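2',5'-phosphodiesterase 12 (Homo sapiens, PDB 4Z0V) belongs to the endonuclease/exonuclease/phosphatase family, a DNase I-like fold that carries a magnesium ion and is preceded by a beta-rich N-terminal domain. Local coordinates at residues A[10-23]-A[93-105]. Sequence-based numbering, arbitrary orientation.
Sequences FTELQLPRYIMAGF and RELESVCVVEAGP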
ATOM      1  N   PHE A  10     -24.909  -9.457   9.098  1.00 37.96           N
ATOM      2  CA  PHE A  10     -24.032  -8.872   8.084  1.00 38.07           C
ATOM      3  C   PHE A  10     -24.673  -7.554   7.653  1.00 43.75           C
ATOM      4  O   PHE A  10     -25.759  -7.586   7.081  1.00 44.67           O
ATOM      5  CB  PHE A  10     -23.810  -9.826   6.867  1.00 39.15           C
ATOM      6  CG  PHE A  10     -22.966 -11.058   7.103  1.00 39.54           C
ATOM      7  CD1 PHE A  10     -21.592 -10.954   7.296  1.00 42.46           C
ATOM      8  CD2 PHE A  10     -23.533 -12.325   7.077  1.00 40.45           C
ATOM      9  CE1 PHE A  10     -20.813 -12.093   7.535  1.00 43.30           C
ATOM     10  CE2 PHE A  10     -22.753 -13.464   7.304  1.00 43.76           C
ATOM     11  CZ  PHE A  10     -21.399 -13.342   7.537  1.00 42.30           C
ATOM     12  N   THR A  11     -24.049  -6.399   7.997  1.00 39.58           N
ATOM     13  CA  THR A  11     -24.532  -5.059   7.624  1.00 38.31           C
ATOM     14  C   THR A  11     -24.236  -4.794   6.150  1.00 40.15           C
ATOM     15  O   THR A  11     -24.962  -4.050   5.484  1.00 39.28           O
ATOM     16  CB  THR A  11     -23.914  -3.978   8.504  1.00 44.82           C
ATOM     17  OG1 THR A  11     -22.490  -4.034   8.399  1.00 41.39           O
ATOM     18  CG2 THR A  11     -24.342  -4.095   9.949  1.00 43.78           C
ATOM     19  N   GLU A  12     -23.147  -5.394   5.648  1.00 34.36           N
ATOM     20  CA  GLU A  12     -22.747  -5.293   4.250  1.00 32.84           C
ATOM     21  C   GLU A  12     -22.344  -6.680   3.820  1.00 34.94           C
ATOM     22  O   GLU A  12     -21.699  -7.390   4.590  1.00 36.41           O
ATOM     23  CB  GLU A  12     -21.601  -4.271   4.036  1.00 33.84           C
ATOM     24  CG  GLU A  12     -21.947  -2.843   4.425  1.00 43.44           C
ATOM     25  CD  GLU A  12     -20.875  -1.800   4.192  1.00 55.82           C
ATOM     26  OE1 GLU A  12     -19.824  -1.851   4.874  1.00 34.39           O
ATOM     27  OE2 GLU A  12     -21.105  -0.905   3.348  1.00 51.60           O
ATOM     28  N   LEU A  13     -22.843  -7.106   2.676  1.00 27.56           N
ATOM     29  CA  LEU A  13     -22.551  -8.399   2.062  1.00 26.35           C
ATOM     30  C   LEU A  13     -22.526  -8.103   0.597  1.00 28.54           C
ATOM     31  O   LEU A  13     -23.575  -7.725   0.044  1.00 29.05           O
ATOM     32  CB  LEU A  13     -23.581  -9.473   2.471  1.00 25.84           C
ATOM     33  CG  LEU A  13     -23.204 -10.892   2.091  1.00 30.01           C
ATOM     34  CD1 LEU A  13     -22.007 -11.361   2.874  1.00 29.58           C
ATOM     35  CD2 LEU A  13     -24.349 -11.829   2.326  1.00 30.31           C
ATOM     36  N   GLN A  14     -21.307  -8.194  -0.024  1.00 21.40           N
ATOM     37  CA  GLN A  14     -21.077  -7.852  -1.429  0.50 20.60           C
ATOM     38  C   GLN A  14     -20.019  -8.738  -2.077  1.00 24.95           C
ATOM     39  O   GLN A  14     -19.028  -9.098  -1.446  1.00 22.53           O
ATOM     40  CB  GLN A  14     -20.630  -6.381  -1.575  0.50 21.72           C
ATOM     41  CG  GLN A  14     -21.673  -5.332  -1.196  0.50 32.46           C
ATOM     42  CD  GLN A  14     -21.287  -3.922  -1.576  0.50 50.02           C
ATOM     43  OE1 GLN A  14     -20.658  -3.666  -2.614  0.50 45.69           O
ATOM     44  NE2 GLN A  14     -21.728  -2.966  -0.778  0.50 39.46           N
ATOM     45  N   LEU A  15     -20.202  -9.049  -3.365  1.00 22.15           N
ATOM     46  CA  LEU A  15     -19.235  -9.842  -4.125  1.00 22.01           C
ATOM     47  C   LEU A  15     -18.586  -8.953  -5.178  1.00 26.02           C
ATOM     48  O   LEU A  15     -19.245  -8.004  -5.632  1.00 25.47           O
ATOM     49  CB  LEU A  15     -19.922 -11.055  -4.803  1.00 22.40           C
ATOM     50  CG  LEU A  15     -20.378 -12.221  -3.932  1.00 28.54           C
ATOM     51  CD1 LEU A  15     -21.181 -13.219  -4.753  1.00 30.32           C
ATOM     52  CD2 LEU A  15     -19.197 -12.952  -3.335  1.00 31.91           C
ATOM     53  N   PRO A  16     -17.338  -9.224  -5.635  1.00 23.64           N
ATOM     54  CA  PRO A  16     -16.785  -8.431  -6.747  1.00 23.84           C
ATOM     55  C   PRO A  16     -17.601  -8.615  -8.033  1.00 27.33           C
ATOM     56  O   PRO A  16     -18.357  -9.590  -8.177  1.00 22.57           O
ATOM     57  CB  PRO A  16     -15.370  -8.983  -6.927  1.00 26.13           C
ATOM     58  CG  PRO A  16     -15.411 -10.336  -6.314  1.00 30.59           C
ATOM     59  CD  PRO A  16     -16.403 -10.293  -5.215  1.00 25.14           C
ATOM     60  N   ARG A  17     -17.481  -7.646  -8.939  1.00 25.08           N
ATOM     61  CA  ARG A  17     -18.202  -7.641 -10.224  1.00 26.27           C
ATOM     62  C   ARG A  17     -17.475  -8.381 -11.294  1.00 28.98           C
ATOM     63  O   ARG A  17     -18.056  -8.713 -12.322  1.00 29.75           O
ATOM     64  CB  ARG A  17     -18.383  -6.205 -10.721  1.00 27.94           C
ATOM     65  CG  ARG A  17     -19.278  -5.444  -9.848  1.00 33.13           C
ATOM     66  CD  ARG A  17     -19.813  -4.231 -10.538  1.00 35.33           C
ATOM     67  NE  ARG A  17     -20.661  -3.583  -9.564  1.00 38.27           N
ATOM     68  CZ  ARG A  17     -21.953  -3.830  -9.425  1.00 43.22           C
ATOM     69  NH1 ARG A  17     -22.633  -3.261  -8.453  1.00 36.86           N
ATOM     70  NH2 ARG A  17     -22.578  -4.641 -10.274  1.00 31.62           N
ATOM     71  N   TYR A  18     -16.178  -8.524 -11.096  1.00 24.99           N
ATOM     72  CA  TYR A  18     -15.244  -9.157 -11.997  1.00 24.49           C
ATOM     73  C   TYR A  18     -14.624 -10.332 -11.247  1.00 22.78           C
ATOM     74  O   TYR A  18     -14.037 -10.138 -10.189  1.00 21.72           O
ATOM     75  CB  TYR A  18     -14.188  -8.113 -12.424  1.00 26.89           C
ATOM     76  CG  TYR A  18     -13.473  -8.358 -13.735  1.00 31.60           C
ATOM     77  CD1 TYR A  18     -13.164  -7.305 -14.591  1.00 34.71           C
ATOM     78  CD2 TYR A  18     -13.026  -9.629 -14.085  1.00 33.30           C
ATOM     79  CE1 TYR A  18     -12.502  -7.525 -15.799  1.00 35.91           C
ATOM     80  CE2 TYR A  18     -12.372  -9.861 -15.292  1.00 34.01           C
ATOM     81  CZ  TYR A  18     -12.101  -8.806 -16.141  1.00 42.26           C
ATOM     82  OH  TYR A  18     -11.437  -9.049 -17.318  1.00 44.75           O
ATOM     83  N   ILE A  19     -14.854 -11.552 -11.736  1.00 15.37           N
ATOM     84  CA  ILE A  19     -14.326 -12.753 -11.110  1.00 14.00           C
ATOM     85  C   ILE A  19     -13.473 -13.478 -12.153  1.00 16.46           C
ATOM     86  O   ILE A  19     -13.978 -13.769 -13.240  1.00 16.35           O
ATOM     87  CB  ILE A  19     -15.480 -13.630 -10.544  1.00 15.79           C
ATOM     88  CG1 ILE A  19     -16.143 -12.934  -9.332  1.00 15.81           C
ATOM     89  CG2 ILE A  19     -14.954 -15.031 -10.184  1.00 15.79           C
ATOM     90  CD1 ILE A  19     -17.424 -13.558  -8.854  1.00 20.40           C
ATOM     91  N   MET A  20     -12.198 -13.782 -11.817  1.00 11.82           N
ATOM     92  CA  MET A  20     -11.297 -14.483 -12.736  1.00 12.86           C
ATOM     93  C   MET A  20     -10.772 -15.762 -12.160  1.00 15.01           C
ATOM     94  O   MET A  20     -10.464 -15.827 -10.961  1.00 13.63           O
ATOM     95  CB  MET A  20     -10.085 -13.608 -13.113  1.00 15.87           C
ATOM     96  CG  MET A  20     -10.463 -12.390 -13.857  1.00 22.11           C
ATOM     97  SD  MET A  20      -9.038 -11.396 -14.357  1.00 29.63           S
ATOM     98  CE  MET A  20      -8.408 -11.030 -12.930  1.00 21.87           C
ATOM     99  N   ALA A  21     -10.575 -16.764 -13.028  1.00 12.38           N
ATOM    100  CA  ALA A  21      -9.976 -18.038 -12.627  1.00 13.04           C
ATOM    101  C   ALA A  21      -8.571 -17.795 -12.076  1.00 16.28           C
ATOM    102  O   ALA A  21      -7.821 -17.045 -12.689  1.00 16.11           O
ATOM    103  CB  ALA A  21      -9.903 -18.971 -13.826  1.00 14.96           C
ATOM    104  N   GLY A  22      -8.255 -18.374 -10.922  1.00 13.32           N
ATOM    105  CA  GLY A  22      -6.945 -18.210 -10.292  1.00 13.88           C
ATOM    106  C   GLY A  22      -6.765 -16.941  -9.487  1.00 16.55           C
ATOM    107  O   GLY A  22      -5.680 -16.719  -8.924  1.00 16.48           O
ATOM    108  N   PHE A  23      -7.837 -16.134  -9.366  1.00 11.67           N
ATOM    109  CA  PHE A  23      -7.833 -14.867  -8.612  1.00 10.51           C
ATOM    110  C   PHE A  23      -8.810 -14.989  -7.467  1.00 16.27           C
ATOM    111  O   PHE A  23      -9.955 -15.404  -7.689  1.00 14.48           O
ATOM    112  CB  PHE A  23      -8.168 -13.654  -9.499  1.00 11.00           C
ATOM    113  CG  PHE A  23      -7.019 -13.296 -10.408  1.00 11.57           C
ATOM    114  CD1 PHE A  23      -6.705 -14.092 -11.507  1.00 13.83           C
ATOM    115  CD2 PHE A  23      -6.193 -12.212 -10.117  1.00 11.68           C
ATOM    116  CE1 PHE A  23      -5.611 -13.792 -12.316  1.00 14.49           C
ATOM    117  CE2 PHE A  23      -5.102 -11.907 -10.936  1.00 14.16           C
ATOM    118  CZ  PHE A  23      -4.799 -12.716 -12.008  1.00 13.77           C
ATOM    119  N   ARG A  93     -27.517 -15.681   5.097  1.00 14.89           N
ATOM    120  CA  ARG A  93     -27.612 -14.853   3.903  1.00 15.08           C
ATOM    121  C   ARG A  93     -26.984 -15.584   2.740  1.00 16.96           C
ATOM    122  O   ARG A  93     -26.069 -16.374   2.948  1.00 16.08           O
ATOM    123  CB  ARG A  93     -26.853 -13.528   4.137  1.00 18.08           C
ATOM    124  CG  ARG A  93     -27.425 -12.626   5.251  1.00 25.98           C
ATOM    125  CD  ARG A  93     -28.603 -11.776   4.798  1.00 30.30           C
ATOM    126  NE  ARG A  93     -28.333 -11.093   3.528  1.00 40.24           N
ATOM    127  CZ  ARG A  93     -27.736  -9.911   3.405  1.00 54.54           C
ATOM    128  NH1 ARG A  93     -27.510  -9.399   2.204  1.00 42.79           N
ATOM    129  NH2 ARG A  93     -27.359  -9.231   4.481  1.00 43.75           N
ATOM    130  N   GLU A  94     -27.436 -15.311   1.521  1.00 13.60           N
ATOM    131  CA  GLU A  94     -26.815 -15.933   0.343  1.00 15.21           C
ATOM    132  C   GLU A  94     -26.672 -14.868  -0.705  1.00 23.77           C
ATOM    133  O   GLU A  94     -27.522 -13.971  -0.781  1.00 25.31           O
ATOM    134  CB  GLU A  94     -27.625 -17.147  -0.177  1.00 17.06           C
ATOM    135  CG  GLU A  94     -27.578 -18.366   0.766  1.00 26.22           C
ATOM    136  CD  GLU A  94     -27.970 -19.728   0.200  1.00 57.52           C
ATOM    137  OE1 GLU A  94     -28.839 -19.779  -0.700  1.00 48.10           O
ATOM    138  OE2 GLU A  94     -27.435 -20.752   0.689  1.00 52.44           O
ATOM    139  N   LEU A  95     -25.585 -14.924  -1.480  1.00 20.29           N
ATOM    140  CA  LEU A  95     -25.326 -13.945  -2.513  1.00 23.47           C
ATOM    141  C   LEU A  95     -24.731 -14.620  -3.728  1.00 25.18           C
ATOM    142  O   LEU A  95     -23.741 -15.335  -3.597  1.00 22.90           O
ATOM    143  CB  LEU A  95     -24.365 -12.875  -1.961  1.00 24.54           C
ATOM    144  CG  LEU A  95     -24.098 -11.641  -2.822  1.00 31.72           C
ATOM    145  CD1 LEU A  95     -25.380 -11.037  -3.357  1.00 33.73           C
ATOM    146  CD2 LEU A  95     -23.362 -10.627  -2.048  1.00 31.49           C
ATOM    147  N   GLU A  96     -25.326 -14.367  -4.904  1.00 19.86           N
ATOM    148  CA  GLU A  96     -24.859 -14.941  -6.166  1.00 17.90           C
ATOM    149  C   GLU A  96     -24.090 -13.912  -6.933  1.00 20.05           C
ATOM    150  O   GLU A  96     -24.459 -12.734  -6.901  1.00 17.59           O
ATOM    151  CB  GLU A  96     -26.029 -15.404  -7.051  1.00 19.27           C
ATOM    152  CG  GLU A  96     -26.959 -16.426  -6.444  1.00 24.31           C
ATOM    153  CD  GLU A  96     -28.177 -16.714  -7.295  1.00 39.15           C
ATOM    154  OE1 GLU A  96     -28.154 -16.401  -8.511  1.00 28.15           O
ATOM    155  OE2 GLU A  96     -29.135 -17.309  -6.753  1.00 35.24           O
ATOM    156  N   SER A  97     -23.060 -14.347  -7.670  1.00 14.61           N
ATOM    157  CA  SER A  97     -22.343 -13.447  -8.561  1.00 13.91           C
ATOM    158  C   SER A  97     -23.266 -13.123  -9.745  1.00 16.57           C
ATOM    159  O   SER A  97     -24.077 -13.961 -10.145  1.00 15.84           O
ATOM    160  CB  SER A  97     -21.045 -14.086  -9.043  1.00 16.84           C
ATOM    161  OG  SER A  97     -21.297 -15.156  -9.936  1.00 17.27           O
ATOM    162  N   VAL A  98     -23.161 -11.921 -10.279  1.00 17.41           N
ATOM    163  CA  VAL A  98     -23.981 -11.538 -11.435  1.00 19.43           C
ATOM    164  C   VAL A  98     -23.218 -11.962 -12.706  1.00 25.31           C
ATOM    165  O   VAL A  98     -23.828 -12.358 -13.700  1.00 28.48           O
ATOM    166  CB  VAL A  98     -24.310 -10.017 -11.372  1.00 24.07           C
ATOM    167  CG1 VAL A  98     -24.968  -9.539 -12.652  1.00 24.87           C
ATOM    168  CG2 VAL A  98     -25.211  -9.723 -10.172  1.00 24.14           C
ATOM    169  N   CYS A  99     -21.887 -11.953 -12.626  1.00 20.11           N
ATOM    170  CA  CYS A  99     -20.962 -12.333 -13.699  1.00 20.59           C
ATOM    171  C   CYS A  99     -20.640 -13.808 -13.624  1.00 18.89           C
ATOM    172  O   CYS A  99     -20.706 -14.379 -12.542  1.00 17.22           O
ATOM    173  CB  CYS A  99     -19.678 -11.519 -13.547  1.00 23.02           C
ATOM    174  SG  CYS A  99     -18.863 -11.766 -11.940  1.00 28.06           S
ATOM    175  N   VAL A 100     -20.180 -14.394 -14.748  1.00 11.80           N
ATOM    176  CA  VAL A 100     -19.605 -15.732 -14.741  1.00 10.25           C
ATOM    177  C   VAL A 100     -18.088 -15.581 -14.499  1.00 14.06           C
ATOM    178  O   VAL A 100     -17.509 -14.514 -14.767  1.00 13.88           O
ATOM    179  CB  VAL A 100     -19.899 -16.551 -16.026  1.00 15.27           C
ATOM    180  CG1 VAL A 100     -21.407 -16.813 -16.182  1.00 14.43           C
ATOM    181  CG2 VAL A 100     -19.293 -15.886 -17.272  1.00 15.40           C
ATOM    182  N   VAL A 101     -17.439 -16.654 -14.048  1.00 11.83           N
ATOM    183  CA  VAL A 101     -15.989 -16.684 -13.906  1.00 10.87           C
ATOM    184  C   VAL A 101     -15.388 -16.518 -15.321  1.00 14.79           C
ATOM    185  O   VAL A 101     -15.877 -17.129 -16.292  1.00 11.98           O
ATOM    186  CB  VAL A 101     -15.566 -18.031 -13.261  1.00 14.67           C
ATOM    187  CG1 VAL A 101     -14.041 -18.195 -13.258  1.00 15.46           C
ATOM    188  CG2 VAL A 101     -16.158 -18.179 -11.851  1.00 13.81           C
ATOM    189  N   GLU A 102     -14.391 -15.655 -15.436  1.00 13.94           N
ATOM    190  CA  GLU A 102     -13.697 -15.403 -16.704  1.00 15.32           C
ATOM    191  C   GLU A 102     -12.267 -15.864 -16.645  1.00 18.33           C
ATOM    192  O   GLU A 102     -11.703 -15.990 -15.552  1.00 16.64           O
ATOM    193  CB  GLU A 102     -13.670 -13.895 -16.964  1.00 18.19           C
ATOM    194  CG  GLU A 102     -14.797 -13.386 -17.821  1.00 31.74           C
ATOM    195  CD  GLU A 102     -14.665 -11.887 -17.979  1.00 43.89           C
ATOM    196  OE1 GLU A 102     -13.666 -11.437 -18.587  1.00 32.70           O
ATOM    197  OE2 GLU A 102     -15.507 -11.162 -17.408  1.00 35.24           O
ATOM    198  N   ALA A 103     -11.636 -16.020 -17.824  1.00 16.73           N
ATOM    199  CA  ALA A 103     -10.211 -16.294 -17.878  1.00 17.87           C
ATOM    200  C   ALA A 103      -9.501 -15.008 -17.436  1.00 20.84           C
ATOM    201  O   ALA A 103      -9.927 -13.903 -17.805  1.00 20.44           O
ATOM    202  CB  ALA A 103      -9.800 -16.673 -19.312  1.00 19.49           C
ATOM    203  N   GLY A 104      -8.466 -15.155 -16.633  1.00 18.40           N
ATOM    204  CA  GLY A 104      -7.678 -14.015 -16.194  1.00 18.83           C
ATOM    205  C   GLY A 104      -6.453 -13.890 -17.075  1.00 22.69           C
ATOM    206  O   GLY A 104      -6.314 -14.673 -18.012  1.00 22.11           O
ATOM    207  N   PRO A 105      -5.516 -12.959 -16.788  1.00 20.10           N
ATOM    208  CA  PRO A 105      -4.288 -12.892 -17.599  1.00 20.06           C
ATOM    209  C   PRO A 105      -3.499 -14.196 -17.494  1.00 23.98           C
ATOM    210  O   PRO A 105      -3.566 -14.882 -16.464  1.00 22.69           O
ATOM    211  CB  PRO A 105      -3.515 -11.716 -16.987  1.00 21.59           C
ATOM    212  CG  PRO A 105      -4.044 -11.576 -15.599  1.00 26.17           C
ATOM    213  CD  PRO A 105      -5.498 -11.966 -15.693  1.00 22.11           C
TER
HETATM  214  O   HOH W   1     -21.701 -10.087  -8.477  1.00 29.04           O
HETATM  215  O   HOH W   2     -16.262 -11.865 -14.216  1.00 23.10           O
HETATM  216  O   HOH W   3      -7.310 -17.147 -15.240  1.00 32.30           O
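Leu15 and Leu95 meet tip to tip, Leu15 CD1 lying 3.8 Å from Leu95 CG. With CG anti to the backbone N (chi1 -172°), Leu95 also lays CD2 against the main chain at Leu13 and Gln14. Leu13 slides past Arg93 in the opposite direction and sets CD2 over one face of the guanidinium, 3.9 Å above its plane and offset toward the rim; bends at chi2 and chi3 bring the guanidinium back over Leu13, whose CD2 also touches Arg93 CB, while Phe10 O lies at the guanidinium edge, in plane. Strands 12-14 and 93-96 belong to separate antiparallel sheets of the N-terminal, E-set-like domain, and the branched, apolar leucine ends mesh between them at an axis distance of 8.1 Å. Farther along, the chains converge. Beta-branched Ile19 uses both arms here: CD1 reaches Ser97 CB and Cys99 SG, and CG2 crosses to Val101 CG2 at 3.8 Å. Next to it, Met20 and Glu102 are bridged, Glu102 N giving a hydrogen bond to Ile19 O (2.9 Å) and Ala21 N one to Glu102 O (2.9 Å). Flexible Met20, bent at chi3, sets SD 3.5 Å from Gly104 CA, approachable because glycine has no side chain, and lays CE over the centre of the Phe23 ring. The rigid Pro105 ring offers CD to Met20 SD and both CD and CG to Phe23 CZ, and touches Tyr161 of helix 159-172.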